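Local coordinates for coat protein (Sulfolobus turreted icosahedral virus, PDB 2BBD) that forms the capsid shell of an archaeal virus as its major coat protein, with a fold that points to common ancestry with bacterial and eukaryotic virus capsids, at residues Val248-Ala251 against Ala252-Glu256; Ile84-Tyr87 against Tyr88-Lys91; Ser67-Gly70 against Ser71-Leu74; Tyr204-Gly208 against Gln209-Arg213; Ala13-Ala16 against Gly17-Ile20. All coordinates share one frame; numbering follows the deposited sequence.

Contact 1. Residues Val248-Ala251 against Ala252-Glu256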
loop_
_atom_site.group_PDB
_atom_site.type_symbol
_atom_site.label_atom_id
_atom_site.label_comp_id
_atom_site.label_asym_id
_atom_site.label_seq_id
_atom_site.Cartn_x
_atom_site.Cartn_y
_atom_site.Cartn_z
ATOM N N VAL A 248 10.637 -17.628 -9.719
ATOM C CA VAL A 248 11.544 -17.667 -8.583
ATOM C C VAL A 248 10.913 -18.345 -7.386
ATOM O O VAL A 248 9.692 -18.459 -7.301
ATOM C CB VAL A 248 11.952 -16.211 -8.186
ATOM C CG1 VAL A 248 12.777 -16.204 -6.912
ATOM C CG2 VAL A 248 12.728 -15.565 -9.318
ATOM N N SER A 249 11.750 -18.803 -6.462
ATOM C CA SER A 249 11.254 -19.437 -5.250
ATOM C C SER A 249 10.943 -18.292 -4.295
ATOM O O SER A 249 11.501 -17.206 -4.416
ATOM C CB SER A 249 12.324 -20.337 -4.632
ATOM O OG SER A 249 13.448 -19.562 -4.245
ATOM N N TRP A 250 10.059 -18.534 -3.342
ATOM C CA TRP A 250 9.701 -17.501 -2.393
ATOM C C TRP A 250 10.935 -17.090 -1.588
ATOM O O TRP A 250 11.157 -15.903 -1.336
ATOM C CB TRP A 250 8.599 -18.020 -1.473
ATOM C CG TRP A 250 7.813 -16.942 -0.801
ATOM C CD1 TRP A 250 7.796 -16.647 0.527
ATOM C CD2 TRP A 250 6.877 -16.055 -1.421
ATOM N NE1 TRP A 250 6.899 -15.633 0.782
ATOM C CE2 TRP A 250 6.321 -15.251 -0.398
ATOM C CE3 TRP A 250 6.451 -15.863 -2.742
ATOM C CZ2 TRP A 250 5.359 -14.276 -0.655
ATOM C CZ3 TRP A 250 5.492 -14.890 -3.000
ATOM C CH2 TRP A 250 4.956 -14.108 -1.958
ATOM N N ALA A 251 11.750 -18.072 -1.201
ATOM C CA ALA A 251 12.957 -17.793 -0.430
ATOM C C ALA A 251 13.913 -16.897 -1.205
ATOM O O ALA A 251 14.539 -15.999 -0.640
ATOM C CB ALA A 251 13.653 -19.096 -0.047
ATOM N N ALA A 252 14.022 -17.128 -2.505
ATOM C CA ALA A 252 14.918 -16.324 -3.327
ATOM C C ALA A 252 14.361 -14.918 -3.476
ATOM O O ALA A 252 15.108 -13.948 -3.563
ATOM C CB ALA A 252 15.094 -16.963 -4.699
ATOM N N LEU A 253 13.039 -14.811 -3.508
ATOM C CA LEU A 253 12.404 -13.513 -3.642
ATOM C C LEU A 253 12.644 -12.745 -2.337
ATOM O O LEU A 253 13.037 -11.574 -2.358
ATOM C CB LEU A 253 10.912 -13.708 -3.914
ATOM C CG LEU A 253 10.053 -12.539 -4.379
ATOM C CD1 LEU A 253 10.652 -11.877 -5.619
ATOM C CD2 LEU A 253 8.646 -13.073 -4.661
ATOM N N GLN A 254 12.436 -13.416 -1.204
ATOM C CA GLN A 254 12.645 -12.778 0.093
ATOM C C GLN A 254 14.116 -12.407 0.284
ATOM O O GLN A 254 14.428 -11.432 0.966
ATOM C CB GLN A 254 12.188 -13.689 1.243
ATOM C CG GLN A 254 10.710 -14.100 1.184
ATOM C CD GLN A 254 10.173 -14.588 2.524
ATOM O OE1 GLN A 254 10.798 -15.408 3.196
ATOM N NE2 GLN A 254 9.001 -14.088 2.911
ATOM N N ALA A 255 15.019 -13.183 -0.315
ATOM C CA ALA A 255 16.449 -12.895 -0.205
ATOM C C ALA A 255 16.752 -11.624 -0.986
ATOM O O ALA A 255 17.568 -10.804 -0.571
ATOM C CB ALA A 255 17.270 -14.063 -0.753
ATOM N N GLU A 256 16.086 -11.478 -2.126
ATOM C CA GLU A 256 16.236 -10.310 -2.988
ATOM C C GLU A 256 15.734 -9.064 -2.254
ATOM O O GLU A 256 16.342 -7.997 -2.351
ATOM C CB GLU A 256 15.438 -10.507 -4.282
ATOM C CG GLU A 256 15.613 -9.390 -5.300
ATOM C CD GLU A 256 15.020 -9.730 -6.655
ATOM O OE1 GLU A 256 13.785 -9.854 -6.758
ATOM O OE2 GLU A 256 15.795 -9.875 -7.626
#
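The N-H of L253 meets S249 O (N to O 3.0 Å), opening the i-to-i+4 ladder of helix 250-261 directly where strand 243-249 ends; Q254 N to W250 O and A255 N to A251 O carry it on. S249 is the N-cap of this helix. Its chi1 of 63° puts OG between its own backbone N and carbonyl carbon, turned to the first helical turn, and there OG accepts from A252 N at 3.0 Å, a bond bent to 148° at the hydrogen. One residue earlier, V248 lays its CG1 branch, anti to the backbone N, beneath the same turn, where it also passes L253 CB. W250 is buried; its first bond points away from the next turn, but the ring comes within reach of L253 and Q254. CE3 and CZ3 pass one methyl of L253 obliquely, CZ3 lying 4.0 Å from CD2, while the pyrrole side passes the amide of Q254, the two planes 38° apart. W250 NE1 and Q254 NE2 are both donors and merely adjoin; Q254 NE2 instead gives its protons to the backbone oxygens of S267 and S270. W250 and L253 both touch A271 of strand 270-284, and P230 and Y233 of strand 230-237 close in as well. Under the cap, V248 CG1 stands 3.3 Å from A252 CB, closer than usual for two carbons.

Contact 2. Residues Ile84-Tyr87 against Tyr88-Lys91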
loop_
_atom_site.group_PDB
_atom_site.type_symbol
_atom_site.label_atom_id
_atom_site.label_comp_id
_atom_site.label_asym_id
_atom_site.label_seq_id
_atom_site.Cartn_x
_atom_site.Cartn_y
_atom_site.Cartn_z
ATOM N N ILE A 84 2.464 -3.336 5.640
ATOM C CA ILE A 84 3.547 -4.237 5.280
ATOM C C ILE A 84 4.454 -3.515 4.273
ATOM O O ILE A 84 5.676 -3.662 4.312
ATOM C CB ILE A 84 2.986 -5.569 4.711
ATOM C CG1 ILE A 84 2.281 -6.336 5.834
ATOM C CG2 ILE A 84 4.113 -6.427 4.130
ATOM C CD1 ILE A 84 1.424 -7.495 5.365
ATOM N N LEU A 85 3.863 -2.709 3.393
ATOM C CA LEU A 85 4.665 -1.965 2.430
ATOM C C LEU A 85 5.558 -0.986 3.201
ATOM O O LEU A 85 6.721 -0.784 2.851
ATOM C CB LEU A 85 3.773 -1.195 1.444
ATOM C CG LEU A 85 4.519 -0.449 0.325
ATOM C CD1 LEU A 85 5.240 -1.454 -0.566
ATOM C CD2 LEU A 85 3.540 0.380 -0.504
HETATM N N MSE A 86 5.021 -0.388 4.262
HETATM C CA MSE A 86 5.806 0.547 5.064
HETATM C C MSE A 86 6.985 -0.181 5.718
HETATM O O MSE A 86 8.102 0.324 5.769
HETATM C CB MSE A 86 4.936 1.185 6.155
HETATM C CG MSE A 86 3.816 2.065 5.639
HETATM SE SE MSE A 86 4.485 3.498 4.505
HETATM C CE MSE A 86 3.808 2.848 2.809
ATOM N N TYR A 87 6.713 -1.371 6.231
ATOM C CA TYR A 87 7.736 -2.178 6.880
ATOM C C TYR A 87 8.938 -2.347 5.951
ATOM O O TYR A 87 10.073 -2.099 6.339
ATOM C CB TYR A 87 7.152 -3.550 7.237
ATOM C CG TYR A 87 8.166 -4.580 7.675
ATOM C CD1 TYR A 87 8.551 -4.695 9.013
ATOM C CD2 TYR A 87 8.725 -5.463 6.749
ATOM C CE1 TYR A 87 9.465 -5.677 9.417
ATOM C CE2 TYR A 87 9.641 -6.436 7.137
ATOM C CZ TYR A 87 10.003 -6.544 8.463
ATOM O OH TYR A 87 10.883 -7.527 8.822
ATOM N N TYR A 88 8.679 -2.770 4.721
ATOM C CA TYR A 88 9.750 -2.984 3.755
ATOM C C TYR A 88 10.474 -1.710 3.310
ATOM O O TYR A 88 11.708 -1.669 3.272
ATOM C CB TYR A 88 9.200 -3.714 2.524
ATOM C CG TYR A 88 9.016 -5.203 2.734
ATOM C CD1 TYR A 88 10.116 -6.050 2.801
ATOM C CD2 TYR A 88 7.746 -5.762 2.870
ATOM C CE1 TYR A 88 9.965 -7.424 2.997
ATOM C CE2 TYR A 88 7.578 -7.140 3.068
ATOM C CZ TYR A 88 8.698 -7.966 3.130
ATOM O OH TYR A 88 8.564 -9.327 3.314
ATOM N N THR A 89 9.702 -0.675 2.985
ATOM C CA THR A 89 10.272 0.574 2.508
ATOM C C THR A 89 10.972 1.406 3.581
ATOM O O THR A 89 11.615 2.404 3.264
ATOM C CB THR A 89 9.191 1.428 1.801
ATOM O OG1 THR A 89 8.129 1.721 2.713
ATOM C CG2 THR A 89 8.623 0.667 0.615
ATOM N N THR A 90 10.848 1.003 4.843
ATOM C CA THR A 90 11.499 1.728 5.933
ATOM C C THR A 90 12.586 0.859 6.570
ATOM O O THR A 90 13.130 1.203 7.619
ATOM C CB THR A 90 10.497 2.122 7.049
ATOM O OG1 THR A 90 9.897 0.936 7.577
ATOM C CG2 THR A 90 9.416 3.048 6.505
ATOM N N LYS A 91 12.891 -0.267 5.928
ATOM C CA LYS A 91 13.895 -1.203 6.425
ATOM C C LYS A 91 13.459 -1.740 7.774
ATOM O O LYS A 91 14.279 -1.940 8.668
ATOM C CB LYS A 91 15.253 -0.517 6.559
ATOM C CG LYS A 91 15.652 0.247 5.315
ATOM C CD LYS A 91 17.007 0.903 5.463
ATOM C CE LYS A 91 17.250 1.853 4.304
ATOM N NZ LYS A 91 18.594 2.461 4.389
#
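Y87 turns the edge of its ring onto the face of Y88 in a T-shaped stack, planes at 88°, on the last turn of helix 79-89. Y87 CD2 sits over the centre of the Y88 ring, 4.0 Å from Y88 CD2. Y88 is buried: I84 runs alongside it, pointing the same way, and brings CG2 to 3.7 Å from Y88 CE2. The phenol ends are tied to the chain around 264-270, Y87 OH to A264 O and Y88 OH to Y266 N and S270 OG. The solvent side is looser. K91 is exposed, its chain extended, and its side chain does not touch 84-87; with positive phi it is the C-prime residue of a Schellman motif, in which G92 N reaches Y87 O and K91 N reaches Y88 O. Threonine hydroxyls take up helix carbonyls. T89 OG1 and T89 N both donate to L85 O, at 2.9 and 3.0 Å. With chi1 of 59°, T90 OG1 folds back to M86 O at 2.6 Å, and it also bonds N94 N. L85 O is thus gripped twice, by a backbone and a side-chain donor of one residue; at M86 O, where T90 N gives only a weak bond, the T90 hydroxyl supplies the shorter one.

Contact 3. Residues Ser67-Gly70 against Ser71-Leu74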
loop_
_atom_site.group_PDB
_atom_site.type_symbol
_atom_site.label_atom_id
_atom_site.label_comp_id
_atom_site.label_asym_id
_atom_site.label_seq_id
_atom_site.Cartn_x
_atom_site.Cartn_y
_atom_site.Cartn_z
ATOM N N SER A 67 -8.888 9.630 -2.580
ATOM C CA SER A 67 -9.485 10.014 -3.843
ATOM C C SER A 67 -9.760 11.517 -3.921
ATOM O O SER A 67 -9.740 12.220 -2.913
ATOM C CB SER A 67 -10.797 9.251 -4.026
ATOM O OG SER A 67 -11.758 9.713 -3.100
ATOM N N TYR A 68 -10.006 11.997 -5.137
ATOM C CA TYR A 68 -10.309 13.403 -5.369
ATOM C C TYR A 68 -11.363 13.489 -6.466
ATOM O O TYR A 68 -11.558 12.538 -7.227
ATOM C CB TYR A 68 -9.050 14.184 -5.775
ATOM C CG TYR A 68 -8.402 13.708 -7.052
ATOM C CD1 TYR A 68 -7.627 12.550 -7.076
ATOM C CD2 TYR A 68 -8.590 14.400 -8.246
ATOM C CE1 TYR A 68 -7.058 12.090 -8.265
ATOM C CE2 TYR A 68 -8.029 13.953 -9.434
ATOM C CZ TYR A 68 -7.267 12.797 -9.441
ATOM O OH TYR A 68 -6.746 12.334 -10.626
ATOM N N GLU A 69 -12.055 14.622 -6.522
ATOM C CA GLU A 69 -13.101 14.840 -7.512
ATOM C C GLU A 69 -14.154 13.751 -7.481
ATOM O O GLU A 69 -14.758 13.428 -8.502
ATOM C CB GLU A 69 -12.498 14.945 -8.907
ATOM C CG GLU A 69 -12.065 16.350 -9.244
ATOM C CD GLU A 69 -11.167 16.395 -10.456
ATOM O OE1 GLU A 69 -11.446 15.657 -11.427
ATOM O OE2 GLU A 69 -10.187 17.175 -10.437
ATOM N N GLY A 70 -14.351 13.181 -6.298
ATOM C CA GLY A 70 -15.346 12.145 -6.110
ATOM C C GLY A 70 -15.065 10.754 -6.647
ATOM O O GLY A 70 -15.184 9.773 -5.914
ATOM N N SER A 71 -14.674 10.655 -7.911
ATOM C CA SER A 71 -14.457 9.345 -8.521
ATOM C C SER A 71 -13.038 8.915 -8.847
ATOM O O SER A 71 -12.839 7.795 -9.302
ATOM C CB SER A 71 -15.279 9.253 -9.803
ATOM O OG SER A 71 -14.853 10.234 -10.738
ATOM N N LYS A 72 -12.053 9.775 -8.630
ATOM C CA LYS A 72 -10.684 9.408 -8.966
ATOM C C LYS A 72 -9.899 8.870 -7.772
ATOM O O LYS A 72 -9.666 9.571 -6.787
ATOM C CB LYS A 72 -9.987 10.607 -9.606
ATOM C CG LYS A 72 -10.749 11.106 -10.836
ATOM C CD LYS A 72 -10.176 12.400 -11.374
ATOM C CE LYS A 72 -10.877 12.823 -12.656
ATOM N NZ LYS A 72 -10.276 14.070 -13.223
ATOM N N THR A 73 -9.482 7.611 -7.889
ATOM C CA THR A 73 -8.763 6.926 -6.824
ATOM C C THR A 73 -7.248 6.859 -6.969
ATOM O O THR A 73 -6.727 6.369 -7.968
ATOM C CB THR A 73 -9.293 5.505 -6.689
ATOM O OG1 THR A 73 -10.715 5.564 -6.534
ATOM C CG2 THR A 73 -8.658 4.791 -5.484
ATOM N N LEU A 74 -6.550 7.355 -5.953
ATOM C CA LEU A 74 -5.091 7.336 -5.926
ATOM C C LEU A 74 -4.626 6.107 -5.135
ATOM O O LEU A 74 -3.638 5.468 -5.480
ATOM C CB LEU A 74 -4.561 8.607 -5.257
ATOM C CG LEU A 74 -4.914 9.942 -5.919
ATOM C CD1 LEU A 74 -4.320 11.096 -5.127
ATOM C CD2 LEU A 74 -4.389 9.946 -7.336
#
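S67 faces T73 as a non-hydrogen-bonded antiparallel pair, and S67 CB packs against K72 O. Next, Y68 forms the hydrogen-bonded pair with K72 that closes the hairpin of strands 61-68 and 72-78: Y68 N to K72 O is 3.0 Å and K72 N to Y68 O is 3.1 Å. The Y68 ring, set by a chi1 of 61°, folds back beneath the second strand. K72 CB lies over one face of it in a CH-pi contact, 3.7 Å from the ring centroid and 20° off the normal, and K72 CD lies 3.3 Å from Y68 CE2. L74 comes to the ring's edge near its plane, CD2 at 3.5 Å from Y68 CE1. E69 leaves the strand with positive phi, and its carboxylate reaches across the loop to the end of the extended K72 chain. The salt bridge, 2.7 Å from E69 OE1 to K72 NZ, uses the syn side of the oxygen, with NZ 25° out of the carboxylate plane. G70 is the centre of a classic gamma turn, its positive phi natural for glycine; S71 N returns to E69 O through a weak bond. The hairpin lies inside its sheet: strand 131-137 pairs beside S67, strand 182-193 beside L74, while F123 of strand 108-123 meets the Y68 ring edge-to-face and also packs on L74.

Contact 4. Residues Tyr204-Gly208 against Gln209-Arg213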
loop_
_atom_site.group_PDB
_atom_site.type_symbol
_atom_site.label_atom_id
_atom_site.label_comp_id
_atom_site.label_asym_id
_atom_site.label_seq_id
_atom_site.Cartn_x
_atom_site.Cartn_y
_atom_site.Cartn_z
ATOM N N TYR A 204 -4.647 -11.619 -13.390
ATOM C CA TYR A 204 -4.014 -10.939 -14.521
ATOM C C TYR A 204 -3.796 -9.500 -14.089
ATOM O O TYR A 204 -4.584 -8.958 -13.314
ATOM C CB TYR A 204 -4.929 -10.936 -15.751
ATOM C CG TYR A 204 -5.169 -12.294 -16.375
ATOM C CD1 TYR A 204 -4.169 -12.941 -17.105
ATOM C CD2 TYR A 204 -6.401 -12.930 -16.234
ATOM C CE1 TYR A 204 -4.397 -14.197 -17.679
ATOM C CE2 TYR A 204 -6.639 -14.172 -16.800
ATOM C CZ TYR A 204 -5.637 -14.803 -17.518
ATOM O OH TYR A 204 -5.884 -16.050 -18.051
ATOM N N LEU A 205 -2.717 -8.888 -14.558
ATOM C CA LEU A 205 -2.470 -7.489 -14.228
ATOM C C LEU A 205 -3.274 -6.693 -15.246
ATOM O O LEU A 205 -3.181 -6.948 -16.445
ATOM C CB LEU A 205 -0.992 -7.127 -14.381
ATOM C CG LEU A 205 0.079 -7.977 -13.700
ATOM C CD1 LEU A 205 1.337 -7.136 -13.566
ATOM C CD2 LEU A 205 -0.392 -8.459 -12.341
ATOM N N GLN A 206 -4.074 -5.742 -14.784
ATOM C CA GLN A 206 -4.857 -4.951 -15.720
ATOM C C GLN A 206 -3.989 -3.923 -16.411
ATOM O O GLN A 206 -3.045 -3.395 -15.831
ATOM C CB GLN A 206 -5.999 -4.245 -15.005
ATOM C CG GLN A 206 -5.546 -3.330 -13.901
ATOM C CD GLN A 206 -6.713 -2.663 -13.206
ATOM O OE1 GLN A 206 -7.351 -1.762 -13.758
ATOM N NE2 GLN A 206 -7.011 -3.115 -11.992
ATOM N N PRO A 207 -4.286 -3.638 -17.682
ATOM C CA PRO A 207 -3.505 -2.651 -18.422
ATOM C C PRO A 207 -4.020 -1.259 -18.048
ATOM O O PRO A 207 -4.973 -1.137 -17.282
ATOM C CB PRO A 207 -3.801 -3.011 -19.871
ATOM C CG PRO A 207 -5.244 -3.405 -19.801
ATOM C CD PRO A 207 -5.292 -4.276 -18.550
ATOM N N GLY A 208 -3.391 -0.219 -18.582
ATOM C CA GLY A 208 -3.823 1.135 -18.286
ATOM C C GLY A 208 -3.014 1.795 -17.185
ATOM O O GLY A 208 -3.345 2.890 -16.723
ATOM N N GLN A 209 -1.954 1.126 -16.750
ATOM C CA GLN A 209 -1.105 1.675 -15.703
ATOM C C GLN A 209 0.314 1.141 -15.853
ATOM O O GLN A 209 0.560 0.192 -16.599
ATOM C CB GLN A 209 -1.658 1.314 -14.315
ATOM C CG GLN A 209 -1.732 -0.182 -14.043
ATOM C CD GLN A 209 -2.419 -0.522 -12.719
ATOM O OE1 GLN A 209 -1.761 -0.746 -11.704
ATOM N NE2 GLN A 209 -3.752 -0.551 -12.732
ATOM N N ILE A 210 1.242 1.768 -15.141
ATOM C CA ILE A 210 2.638 1.377 -15.162
ATOM C C ILE A 210 2.933 0.770 -13.790
ATOM O O ILE A 210 2.782 1.442 -12.767
ATOM C CB ILE A 210 3.526 2.614 -15.420
ATOM C CG1 ILE A 210 3.147 3.231 -16.775
ATOM C CG2 ILE A 210 4.995 2.228 -15.410
ATOM C CD1 ILE A 210 3.699 4.616 -17.015
ATOM N N TYR A 211 3.330 -0.506 -13.777
ATOM C CA TYR A 211 3.625 -1.237 -12.540
ATOM C C TYR A 211 5.057 -1.067 -12.061
ATOM O O TYR A 211 6.012 -1.367 -12.779
ATOM C CB TYR A 211 3.330 -2.727 -12.734
ATOM C CG TYR A 211 1.862 -3.034 -12.906
ATOM C CD1 TYR A 211 1.106 -3.547 -11.853
ATOM C CD2 TYR A 211 1.215 -2.780 -14.119
ATOM C CE1 TYR A 211 -0.256 -3.800 -12.000
ATOM C CE2 TYR A 211 -0.146 -3.032 -14.274
ATOM C CZ TYR A 211 -0.872 -3.537 -13.211
ATOM O OH TYR A 211 -2.222 -3.757 -13.358
ATOM N N LYS A 212 5.206 -0.582 -10.837
ATOM C CA LYS A 212 6.530 -0.389 -10.278
ATOM C C LYS A 212 6.879 -1.596 -9.407
ATOM O O LYS A 212 7.901 -2.245 -9.614
ATOM C CB LYS A 212 6.578 0.906 -9.461
ATOM C CG LYS A 212 7.925 1.171 -8.823
ATOM C CD LYS A 212 7.935 2.503 -8.078
ATOM C CE LYS A 212 9.252 2.710 -7.351
ATOM N NZ LYS A 212 9.218 3.898 -6.446
ATOM N N ARG A 213 6.034 -1.902 -8.431
ATOM C CA ARG A 213 6.299 -3.052 -7.582
ATOM C C ARG A 213 5.018 -3.677 -7.062
ATOM O O ARG A 213 3.980 -3.015 -6.950
ATOM C CB ARG A 213 7.213 -2.668 -6.417
ATOM C CG ARG A 213 6.614 -1.693 -5.436
ATOM C CD ARG A 213 7.661 -1.251 -4.444
ATOM N NE ARG A 213 8.832 -0.728 -5.140
ATOM C CZ ARG A 213 9.661 0.178 -4.634
ATOM N NH1 ARG A 213 9.450 0.671 -3.419
ATOM N NH2 ARG A 213 10.696 0.604 -5.349
HETATM O O HOH W 1 -5.458 0.399 -14.886
#
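The Y211 ring is held between L205 and Q209: L205 CD1 stands over the centre of one face, 4.0 Å from the ring centroid in a CH-pi contact 10° off the normal, and Q209 OE1 lies 3.2 Å above the opposite face toward the rim. At the edge, in the ring plane, is Q206 O. It takes the proton of Y211 OH at 2.6 Å, in its carbonyl plane and on a lone pair, so the phenol is fixed at its end as well as on its faces. L205 CB adds to the grip, 3.8 Å from Y211 CZ. Both L205 and Y211 are buried, and Y309 meets the tyrosine ring edge-to-face. The two glutamine side chains are set at about a right angle, amide planes 43° apart, and a water joins them: it accepts from Q209 NE2 at 2.9 Å and donates to Q206 OE1 and P207 O. Q209 OE1 also bonds S311 OG, consistent with the amide being fixed nearly parallel to the ring. G208, with phi 97°, makes the corner of the loop at angles that call for glycine. A classic beta bulge follows at K212 and R213, both facing V310. The segment carries the chain from strand 200-204, beside 293-299, to strand 210-219 in another sheet, beside 303-313, a crossing consistent with the double jelly roll of this capsid-protein lineage.

Contact 5. Residues Ala13-Ala16 against Gly17-Ile20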
loop_
_atom_site.group_PDB
_atom_site.type_symbol
_atom_site.label_atom_id
_atom_site.label_comp_id
_atom_site.label_asym_id
_atom_site.label_seq_id
_atom_site.Cartn_x
_atom_site.Cartn_y
_atom_site.Cartn_z
ATOM N N ALA A 13 -10.750 10.659 16.071
ATOM C CA ALA A 13 -10.749 9.601 17.060
ATOM C C ALA A 13 -10.924 8.234 16.427
ATOM O O ALA A 13 -11.619 8.068 15.423
ATOM C CB ALA A 13 -11.860 9.838 18.101
ATOM N N TRP A 14 -10.278 7.252 17.031
ATOM C CA TRP A 14 -10.388 5.895 16.561
ATOM C C TRP A 14 -11.582 5.264 17.273
ATOM O O TRP A 14 -11.644 5.281 18.504
ATOM C CB TRP A 14 -9.118 5.096 16.910
ATOM C CG TRP A 14 -9.080 3.731 16.274
ATOM C CD1 TRP A 14 -8.445 3.387 15.116
ATOM C CD2 TRP A 14 -9.776 2.552 16.715
ATOM N NE1 TRP A 14 -8.702 2.071 14.803
ATOM C CE2 TRP A 14 -9.516 1.534 15.766
ATOM C CE3 TRP A 14 -10.594 2.257 17.816
ATOM C CZ2 TRP A 14 -10.045 0.248 15.884
ATOM C CZ3 TRP A 14 -11.121 0.974 17.934
ATOM C CH2 TRP A 14 -10.843 -0.016 16.970
ATOM N N THR A 15 -12.542 4.765 16.496
ATOM C CA THR A 15 -13.692 4.023 17.032
ATOM C C THR A 15 -13.797 2.833 16.079
ATOM O O THR A 15 -13.488 2.961 14.892
ATOM C CB THR A 15 -15.029 4.814 17.011
ATOM O OG1 THR A 15 -15.300 5.283 15.682
ATOM C CG2 THR A 15 -14.981 5.983 17.988
ATOM N N ALA A 16 -14.207 1.680 16.591
ATOM C CA ALA A 16 -14.316 0.471 15.780
ATOM C C ALA A 16 -15.303 0.568 14.615
ATOM O O ALA A 16 -16.334 1.242 14.713
ATOM C CB ALA A 16 -14.692 -0.726 16.676
ATOM N N GLY A 17 -14.975 -0.122 13.521
ATOM C CA GLY A 17 -15.834 -0.145 12.353
ATOM C C GLY A 17 -16.454 1.200 12.057
ATOM O O GLY A 17 -17.677 1.352 12.114
ATOM N N THR A 18 -15.606 2.179 11.751
ATOM C CA THR A 18 -16.070 3.526 11.443
ATOM C C THR A 18 -15.368 4.079 10.190
ATOM O O THR A 18 -14.146 3.993 10.056
ATOM C CB THR A 18 -15.803 4.494 12.633
ATOM O OG1 THR A 18 -16.393 3.972 13.834
ATOM C CG2 THR A 18 -16.388 5.863 12.341
ATOM N N ASN A 19 -16.142 4.624 9.265
ATOM C CA ASN A 19 -15.561 5.206 8.065
ATOM C C ASN A 19 -15.329 6.686 8.351
ATOM O O ASN A 19 -16.274 7.454 8.527
ATOM C CB ASN A 19 -16.494 5.034 6.869
ATOM C CG ASN A 19 -15.941 5.674 5.606
ATOM O OD1 ASN A 19 -14.768 5.517 5.277
ATOM N ND2 ASN A 19 -16.789 6.399 4.894
ATOM N N ILE A 20 -14.064 7.078 8.397
ATOM C CA ILE A 20 -13.703 8.449 8.700
ATOM C C ILE A 20 -13.220 9.211 7.462
ATOM O O ILE A 20 -12.087 9.024 7.018
ATOM C CB ILE A 20 -12.580 8.474 9.762
ATOM C CG1 ILE A 20 -12.967 7.597 10.957
ATOM C CG2 ILE A 20 -12.304 9.897 10.190
ATOM C CD1 ILE A 20 -11.853 7.449 11.993
#
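T15 and T18 turn their hydroxyls toward each other across a surface loop that leads from strand 2-13 to strand 19-24, which lie in different sheets, a crossing consistent with the double jelly roll of this capsid-protein lineage. The chain nearly doubles back, the directions of 13-16 and 17-20 standing 149° apart. The two threonines approach at a slant and meet through their oxygens, OG1 to OG1 2.5 Å, a short hydrogen bond in which either may donate. Different torsions bring this about: T15 has chi1 of 55°, its OG1 lying between its own N and carbonyl carbon, whereas T18 has chi1 of -55°, its OG1 beside the backbone N. T18 CB follows at 3.2 Å from T15 OG1, and the methyl CG2 stays farther off at 3.6 Å. A16 O lies 2.9 Å from T18 OG1 and may compete for the same proton, so the sharing is unsettled. G17 forms the corner between them with positive phi, a shape glycine takes readily. T137 of strand 131-137 bridges the loop, its hydroxyl bonding both T15 O and T18 N. W14 NE1 bonds L60 O. On the inner side I20 is buried against F150 and T137, and the tip of its chain, CD1, stops 3.5 Å from A13 O.

Overall arrangement
Contacts 3, 4 and 5 all reach the sheet that holds strands 19-24, 72-78 and 210-219. The centres of contacts 4 and 5 are about 32 Å apart, on opposite sides of the chain's centre; the centre of contact 3 is about 19 Å from that of contact 4 and 21 Å from that of contact 5. Helix 79-89, carrying contact 2, follows directly on the second strand of the contact 3 hairpin and touches contact 4, T89 CG2 being 4.1 Å from R213 NH1. Contacts 1 and 2 do not touch, their nearest atoms about 5 Å apart, but S270 links them, bonding Q254 through O and Y88 through OG. The side chain of Y87 is about 3 Å from a bound MPD (methylpentanediol), probably from the crystallisation liquor.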